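PDB 5YXT: reducing end xylose-releasing exo-oligoxylanase from Paenibacillus barengoltzii G22, which probably hydrolyses short xylo-oligosaccharides from their reducing end, releasing xylose, as a family 8 glycoside hydrolase. Local coordinates for residues M76-Y81 with D85-I90; A106-W111 with L164-D169; L136-H141 with A206-P211. One frame throughout, in Å; residues are numbered along the deposited sequence.

The three contacts join helices and loops of one family 8 glycoside hydrolase domain, an (alpha/alpha)6 barrel in which successive helices run back and forth. Contacts 1 and 3 are continuous: their centres lie 16 Å apart, and helix 126-143 packs directly on the hairpin of contact 1, with F87 CZ 3.5 Å from A139 CB and M76 SD 3.7 Å from F138 CD2. Contact 2 stands apart on the periphery, its nearest atoms about 8 Å from those of contact 1 and about 6 Å from those of contact 3. Helix 152-165, whose end enters contact 2, follows helix 126-143 of contact 3 and precedes helix 199-208. All three contacts are packing between parts of the fold.

Contact 1: M76-Y81 with D85-I90; sequences MMAVQY and DVFDRI
The methyl of A78 points toward helix 84-98: its CB lies 3.7 Å from the backbone N of F87 and 3.8 Å from F87 CB, beside the edge of the ring and near its plane. A78 and F87 are the nearest backbone pair, their CA atoms 5.3 Å apart, in an antiparallel hairpin of successive helices whose N-to-C directions differ by 156° and whose short segment axes approach to 8.4 Å. V86 CG1 reaches the same alanine, 4.1 Å from A78 CB. F87 holds CG anti to its own nitrogen (chi1 -173°), which swings the ring past A78 to V79. There the touch is made by the branch point, V79 CB standing 4.0 Å from F87 CD2: CG1 sits between the backbone N and the carbonyl carbon (chi1 61°) and CG2 anti to the N, so neither methyl is nearest the ring, and CG2 packs on the backbone of A139. The touching side chains are apolar, so their contact is one of shape. Around it, W143 and Y152 meet the F87 ring edge to face, helix 126-143 covers V79 and F87 through F138 and A139, and V86 leans on Y48 of strand 48-51 and F39 of helix 24-40.

Contact 2: A106-W111 with L164-D169; sequences AGYFAW and LHKGED
Y108 and K166 pass each other in opposite directions where the loop before strand 112-113 meets the end of helix 152-165. The closer-packed part is the phenol end: Y108 OH lies 3.8 Å from K166 CB, a van der Waals touch at the root of the lysine. This tyrosine is buried, lodged among P124, M175, P187 and T162, and its hydroxyl spends its polarity on a hydrogen bond to the carbonyl oxygen of Y173. The other side is looser. K166 sets out with CG anti to the backbone N (chi1 -177°) and then bends twice, at chi2 47° and chi3 67°, bringing its end to the carbonyl of A106. Its NZ comes to 3.5 Å from A106 O and its CE to 3.6 Å from the same oxygen, with both residues only partly covered. K166 sits within a type II turn from H165 to E168, closed by E168 N to H165 O; exposed D169 follows. Chemically, the ammonium group probably feels the carbonyl only weakly at this range, and the attachment of the loop probably owes more to the buried tyrosine than to the lysine's charge.

Contact 3: L136-H141 with A206-P211; sequences LLFASH and ALWAYP
Helix 126-143 faces the last turn of helix 199-208 with L137 and W208 as the closest backbone neighbours, CA to CA 7.8 Å, just before the chain leaves helical geometry at A209. The helical domain has the (alpha/alpha)6 fold of its family, and here the indole of W208 is the shared partner of L137, F138 and H141. These three side chains, one to four residues apart on the first helix, meet W208 over one face and along its edge. H141 takes the face in a T-shaped stack: its imidazole stands almost upright on the indole, planes at 85° and ring centroids 4.5 Å apart, the second ring being the six-membered one. F138 comes to the rim, CE1 3.9 Å from W208 CZ3, its side chain lying at about a right angle to the tryptophan's. L137 packs at the base of the side chain, with CD2 4.0 Å from W208 CB and CD1 near the indole edge. On the opposite face CD1 of L207 leans over the rim. The imidazole is held in its turn by a hydrogen bond from ND1 to the carbonyl oxygen of W376, and one of its faces lies over L137 O, one helical turn back. The C-terminal tail completes the surroundings, with I375, M377 and P378 touching the indole and W376 stacking edge to face on F138. An alanine in place of W208 is likely to open a gap between the two helices, leaving the H141 edge without its aromatic face and the methyls of L137 without their cover. The histidine is swung toward the indole by a chi1 of -62°, which brings CE1 over the middle of the indole, 3.5 Å from both W208 CD2 and W208 CE2, the two atoms of the ring-fusion bond.

Contact 1: M76-Y81 with D85-I90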
# COMPACT_ATOMS: atom_id res chain seq x y z
N MET C 76 -32.28 -17.14 -1.18
CA MET C 76 -30.88 -17.50 -1.36
C MET C 76 -30.17 -17.66 -0.02
O MET C 76 -29.41 -18.62 0.16
CB MET C 76 -30.14 -16.47 -2.23
CG MET C 76 -28.66 -16.90 -2.51
SD MET C 76 -28.47 -18.45 -3.47
CE MET C 76 -28.73 -17.87 -5.14
N MET C 77 -30.41 -16.75 0.94
CA MET C 77 -29.83 -16.94 2.27
C MET C 77 -30.31 -18.25 2.90
O MET C 77 -29.52 -18.97 3.53
CB MET C 77 -30.16 -15.76 3.21
CG MET C 77 -29.55 -14.40 2.86
SD MET C 77 -30.76 -13.09 3.19
CE MET C 77 -30.31 -12.25 4.68
N ALA C 78 -31.60 -18.57 2.75
CA ALA C 78 -32.15 -19.77 3.40
C ALA C 78 -31.55 -21.06 2.82
O ALA C 78 -31.25 -22.00 3.56
CB ALA C 78 -33.67 -19.77 3.28
N VAL C 79 -31.33 -21.10 1.50
CA VAL C 79 -30.76 -22.32 0.94
C VAL C 79 -29.26 -22.40 1.22
O VAL C 79 -28.72 -23.49 1.41
CB VAL C 79 -31.09 -22.42 -0.57
CG1 VAL C 79 -30.51 -21.26 -1.35
CG2 VAL C 79 -30.63 -23.79 -1.16
N GLN C 80 -28.56 -21.27 1.28
CA GLN C 80 -27.14 -21.33 1.65
C GLN C 80 -26.96 -21.75 3.10
O GLN C 80 -26.04 -22.50 3.43
CB GLN C 80 -26.48 -19.97 1.40
CG GLN C 80 -26.36 -19.60 -0.08
CD GLN C 80 -25.50 -20.57 -0.87
OE1 GLN C 80 -24.68 -21.27 -0.31
NE2 GLN C 80 -25.70 -20.60 -2.18
N TYR C 81 -27.84 -21.29 3.98
CA TYR C 81 -27.77 -21.59 5.41
C TYR C 81 -28.53 -22.86 5.79
O TYR C 81 -28.54 -23.21 6.98
CB TYR C 81 -28.31 -20.39 6.21
CG TYR C 81 -27.80 -20.35 7.64
CD1 TYR C 81 -26.48 -20.07 7.92
CD2 TYR C 81 -28.65 -20.60 8.69
CE1 TYR C 81 -26.02 -20.03 9.23
CE2 TYR C 81 -28.21 -20.57 10.00
CZ TYR C 81 -26.90 -20.28 10.26
OH TYR C 81 -26.47 -20.26 11.56
N ASP C 85 -37.42 -24.70 5.86
CA ASP C 85 -38.68 -24.16 6.36
C ASP C 85 -38.81 -22.68 6.03
O ASP C 85 -39.87 -22.23 5.56
CB ASP C 85 -38.80 -24.41 7.87
CG ASP C 85 -37.61 -23.89 8.67
OD1 ASP C 85 -36.45 -23.93 8.17
OD2 ASP C 85 -37.85 -23.43 9.81
N VAL C 86 -37.76 -21.89 6.26
CA VAL C 86 -37.81 -20.47 5.90
C VAL C 86 -37.92 -20.31 4.38
O VAL C 86 -38.74 -19.53 3.88
CB VAL C 86 -36.58 -19.72 6.45
CG1 VAL C 86 -36.49 -18.32 5.83
CG2 VAL C 86 -36.65 -19.64 7.96
N PHE C 87 -37.11 -21.06 3.64
CA PHE C 87 -37.17 -21.03 2.18
C PHE C 87 -38.59 -21.26 1.68
O PHE C 87 -39.10 -20.49 0.87
CB PHE C 87 -36.22 -22.08 1.61
CG PHE C 87 -36.09 -22.03 0.11
CD1 PHE C 87 -37.07 -22.55 -0.71
CD2 PHE C 87 -34.97 -21.43 -0.49
CE1 PHE C 87 -36.96 -22.48 -2.10
CE2 PHE C 87 -34.85 -21.38 -1.87
CZ PHE C 87 -35.85 -21.90 -2.67
N ASP C 88 -39.25 -22.32 2.17
CA ASP C 88 -40.57 -22.66 1.64
C ASP C 88 -41.62 -21.63 2.03
O ASP C 88 -42.52 -21.32 1.24
CB ASP C 88 -40.99 -24.05 2.12
CG ASP C 88 -40.29 -25.16 1.35
OD1 ASP C 88 -39.60 -24.86 0.35
OD2 ASP C 88 -40.43 -26.35 1.74
N ARG C 89 -41.51 -21.06 3.23
CA ARG C 89 -42.44 -20.01 3.64
C ARG C 89 -42.34 -18.80 2.71
O ARG C 89 -43.36 -18.27 2.26
CB ARG C 89 -42.17 -19.62 5.09
CG ARG C 89 -42.75 -20.61 6.12
CD ARG C 89 -42.20 -20.31 7.51
NE ARG C 89 -42.83 -21.09 8.58
CZ ARG C 89 -43.98 -20.77 9.17
NH1 ARG C 89 -44.45 -21.54 10.14
NH2 ARG C 89 -44.66 -19.69 8.78
N ILE C 90 -41.12 -18.36 2.42
CA ILE C 90 -40.94 -17.21 1.53
C ILE C 90 -41.46 -17.53 0.13
O ILE C 90 -42.22 -16.76 -0.46
CB ILE C 90 -39.45 -16.79 1.49
CG1 ILE C 90 -38.95 -16.40 2.89
CG2 ILE C 90 -39.26 -15.63 0.50
CD1 ILE C 90 -37.45 -15.99 2.94

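Contact 2: A106-W111 with L164-D169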
# COMPACT_ATOMS: atom_id res chain seq x y z
N ALA C 106 -47.33 -11.52 -17.54
CA ALA C 106 -47.71 -12.82 -17.01
C ALA C 106 -46.54 -13.80 -17.10
O ALA C 106 -45.83 -13.86 -18.11
CB ALA C 106 -48.92 -13.36 -17.77
N GLY C 107 -46.35 -14.57 -16.05
CA GLY C 107 -45.20 -15.42 -15.92
C GLY C 107 -44.07 -14.80 -15.12
O GLY C 107 -43.17 -15.51 -14.67
N TYR C 108 -44.09 -13.48 -14.96
CA TYR C 108 -43.17 -12.79 -14.08
C TYR C 108 -43.81 -12.57 -12.71
O TYR C 108 -44.99 -12.83 -12.50
CB TYR C 108 -42.74 -11.47 -14.68
CG TYR C 108 -41.92 -11.56 -15.95
CD1 TYR C 108 -40.90 -12.50 -16.10
CD2 TYR C 108 -42.15 -10.67 -16.98
CE1 TYR C 108 -40.14 -12.54 -17.27
CE2 TYR C 108 -41.40 -10.71 -18.14
CZ TYR C 108 -40.40 -11.64 -18.28
OH TYR C 108 -39.68 -11.63 -19.46
N PHE C 109 -43.01 -12.07 -11.76
CA PHE C 109 -43.45 -11.78 -10.40
C PHE C 109 -43.53 -10.27 -10.21
O PHE C 109 -42.58 -9.56 -10.54
CB PHE C 109 -42.48 -12.37 -9.37
CG PHE C 109 -42.40 -13.87 -9.37
CD1 PHE C 109 -41.57 -14.55 -10.25
CD2 PHE C 109 -43.14 -14.62 -8.47
CE1 PHE C 109 -41.50 -15.92 -10.26
CE2 PHE C 109 -43.07 -16.01 -8.47
CZ PHE C 109 -42.24 -16.66 -9.37
N ALA C 110 -44.67 -9.79 -9.68
CA ALA C 110 -44.80 -8.37 -9.39
C ALA C 110 -43.76 -7.96 -8.36
O ALA C 110 -43.63 -8.58 -7.31
CB ALA C 110 -46.21 -8.05 -8.87
N TRP C 111 -42.99 -6.92 -8.68
CA TRP C 111 -41.82 -6.64 -7.86
C TRP C 111 -42.21 -6.12 -6.48
O TRP C 111 -41.47 -6.35 -5.52
CB TRP C 111 -40.88 -5.66 -8.57
CG TRP C 111 -41.34 -4.22 -8.61
CD1 TRP C 111 -42.23 -3.66 -9.48
CD2 TRP C 111 -40.90 -3.15 -7.76
NE1 TRP C 111 -42.37 -2.32 -9.23
CE2 TRP C 111 -41.57 -1.98 -8.18
CE3 TRP C 111 -40.00 -3.06 -6.69
CZ2 TRP C 111 -41.38 -0.76 -7.55
CZ3 TRP C 111 -39.82 -1.84 -6.07
CH2 TRP C 111 -40.50 -0.70 -6.50
N LEU C 164 -36.37 -15.63 -21.19
CA LEU C 164 -35.76 -15.54 -22.51
C LEU C 164 -36.77 -15.47 -23.64
O LEU C 164 -36.51 -14.82 -24.65
CB LEU C 164 -34.83 -16.74 -22.73
CG LEU C 164 -33.62 -16.85 -21.78
CD1 LEU C 164 -32.61 -17.86 -22.28
CD2 LEU C 164 -32.94 -15.51 -21.57
N HIS C 165 -37.92 -16.12 -23.48
CA HIS C 165 -38.81 -16.37 -24.61
C HIS C 165 -40.10 -15.56 -24.59
O HIS C 165 -40.83 -15.59 -25.59
CB HIS C 165 -39.15 -17.87 -24.68
CG HIS C 165 -37.98 -18.72 -25.06
ND1 HIS C 165 -37.47 -18.76 -26.34
CD2 HIS C 165 -37.20 -19.55 -24.31
CE1 HIS C 165 -36.44 -19.59 -26.37
NE2 HIS C 165 -36.26 -20.08 -25.15
N LYS C 166 -40.39 -14.85 -23.51
CA LYS C 166 -41.61 -14.04 -23.47
C LYS C 166 -41.64 -13.07 -24.65
O LYS C 166 -40.62 -12.50 -25.04
CB LYS C 166 -41.72 -13.28 -22.15
CG LYS C 166 -43.00 -12.45 -21.99
CD LYS C 166 -44.24 -13.26 -22.37
CE LYS C 166 -44.51 -14.40 -21.40
NZ LYS C 166 -45.93 -14.85 -21.47
N GLY C 167 -42.83 -12.89 -25.22
CA GLY C 167 -43.01 -12.03 -26.36
C GLY C 167 -42.83 -12.71 -27.69
O GLY C 167 -43.14 -12.10 -28.72
N GLU C 168 -42.35 -13.96 -27.71
CA GLU C 168 -42.19 -14.69 -28.96
C GLU C 168 -43.54 -14.93 -29.62
O GLU C 168 -43.71 -14.69 -30.82
CB GLU C 168 -41.47 -16.01 -28.72
N ASP C 169 -44.52 -15.40 -28.85
CA ASP C 169 -45.87 -15.67 -29.32
C ASP C 169 -46.89 -15.04 -28.38
O ASP C 169 -47.86 -15.68 -27.95
CB ASP C 169 -46.11 -17.17 -29.46
CG ASP C 169 -45.64 -17.96 -28.25
OD1 ASP C 169 -46.25 -19.01 -27.95
OD2 ASP C 169 -44.65 -17.54 -27.61

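Contact 3: L136-H141 with A206-P211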
# COMPACT_ATOMS: atom_id res chain seq x y z
N LEU C 136 -33.87 -21.51 -6.36
CA LEU C 136 -34.71 -22.69 -6.58
C LEU C 136 -33.91 -23.87 -7.11
O LEU C 136 -34.14 -25.02 -6.71
CB LEU C 136 -35.84 -22.33 -7.55
CG LEU C 136 -36.97 -21.48 -6.97
CD1 LEU C 136 -37.77 -20.80 -8.08
CD2 LEU C 136 -37.89 -22.31 -6.03
N LEU C 137 -32.96 -23.62 -8.02
CA LEU C 137 -32.11 -24.70 -8.51
C LEU C 137 -31.25 -25.26 -7.39
O LEU C 137 -31.11 -26.49 -7.25
CB LEU C 137 -31.24 -24.20 -9.66
CG LEU C 137 -31.97 -24.02 -11.00
CD1 LEU C 137 -31.16 -23.16 -11.94
CD2 LEU C 137 -32.27 -25.38 -11.63
N PHE C 138 -30.66 -24.37 -6.57
CA PHE C 138 -29.94 -24.81 -5.38
C PHE C 138 -30.85 -25.57 -4.43
O PHE C 138 -30.43 -26.56 -3.83
CB PHE C 138 -29.33 -23.60 -4.65
CG PHE C 138 -28.11 -23.01 -5.32
CD1 PHE C 138 -27.43 -23.70 -6.32
CD2 PHE C 138 -27.65 -21.75 -4.94
CE1 PHE C 138 -26.31 -23.14 -6.95
CE2 PHE C 138 -26.53 -21.19 -5.56
CZ PHE C 138 -25.86 -21.90 -6.57
N ALA C 139 -32.09 -25.11 -4.26
CA ALA C 139 -33.01 -25.82 -3.37
C ALA C 139 -33.31 -27.21 -3.92
O ALA C 139 -33.37 -28.19 -3.17
CB ALA C 139 -34.30 -25.02 -3.17
N SER C 140 -33.51 -27.30 -5.24
CA SER C 140 -33.72 -28.59 -5.87
C SER C 140 -32.53 -29.51 -5.63
O SER C 140 -32.70 -30.71 -5.40
CB SER C 140 -33.98 -28.40 -7.37
OG SER C 140 -34.15 -29.64 -8.04
N HIS C 141 -31.32 -28.96 -5.65
CA HIS C 141 -30.12 -29.79 -5.52
C HIS C 141 -29.83 -30.16 -4.07
O HIS C 141 -29.43 -31.30 -3.79
CB HIS C 141 -28.92 -29.07 -6.13
CG HIS C 141 -29.07 -28.81 -7.59
ND1 HIS C 141 -28.25 -27.94 -8.28
CD2 HIS C 141 -29.95 -29.29 -8.50
CE1 HIS C 141 -28.62 -27.90 -9.55
NE2 HIS C 141 -29.65 -28.72 -9.70
N ALA C 206 -26.45 -21.99 -17.76
CA ALA C 206 -25.95 -22.68 -18.94
C ALA C 206 -25.74 -24.18 -18.72
O ALA C 206 -25.51 -24.91 -19.69
CB ALA C 206 -24.64 -22.06 -19.41
N LEU C 207 -25.77 -24.64 -17.47
CA LEU C 207 -25.75 -26.06 -17.16
C LEU C 207 -27.12 -26.63 -16.81
O LEU C 207 -27.35 -27.82 -17.02
CB LEU C 207 -24.81 -26.35 -15.98
CG LEU C 207 -23.44 -25.71 -15.97
CD1 LEU C 207 -22.95 -25.70 -14.52
CD2 LEU C 207 -22.47 -26.45 -16.89
N TRP C 208 -28.03 -25.82 -16.26
CA TRP C 208 -29.23 -26.36 -15.62
C TRP C 208 -30.55 -25.82 -16.15
O TRP C 208 -31.60 -26.30 -15.72
CB TRP C 208 -29.19 -26.12 -14.11
CG TRP C 208 -27.99 -26.70 -13.44
CD1 TRP C 208 -27.32 -27.84 -13.78
CD2 TRP C 208 -27.32 -26.16 -12.30
NE1 TRP C 208 -26.27 -28.04 -12.93
CE2 TRP C 208 -26.25 -27.03 -12.00
CE3 TRP C 208 -27.52 -25.04 -11.49
CZ2 TRP C 208 -25.38 -26.80 -10.94
CZ3 TRP C 208 -26.66 -24.81 -10.44
CH2 TRP C 208 -25.60 -25.69 -10.17
N ALA C 209 -30.54 -24.85 -17.06
CA ALA C 209 -31.78 -24.44 -17.70
C ALA C 209 -32.26 -25.55 -18.64
O ALA C 209 -31.59 -26.57 -18.83
CB ALA C 209 -31.59 -23.13 -18.46
N TYR C 210 -33.44 -25.36 -19.22
CA TYR C 210 -33.87 -26.24 -20.30
C TYR C 210 -32.78 -26.29 -21.37
O TYR C 210 -32.19 -25.25 -21.70
CB TYR C 210 -35.18 -25.74 -20.92
CG TYR C 210 -36.38 -26.04 -20.07
CD1 TYR C 210 -36.60 -27.33 -19.59
CD2 TYR C 210 -37.28 -25.05 -19.72
CE1 TYR C 210 -37.70 -27.62 -18.80
CE2 TYR C 210 -38.38 -25.33 -18.92
CZ TYR C 210 -38.58 -26.61 -18.47
OH TYR C 210 -39.67 -26.90 -17.68
N PRO C 211 -32.48 -27.47 -21.93
CA PRO C 211 -31.29 -27.61 -22.78
C PRO C 211 -31.20 -26.62 -23.92
O PRO C 211 -30.09 -26.15 -24.23
CB PRO C 211 -31.43 -29.05 -23.30
CG PRO C 211 -32.14 -29.77 -22.19
CD PRO C 211 -33.13 -28.77 -21.65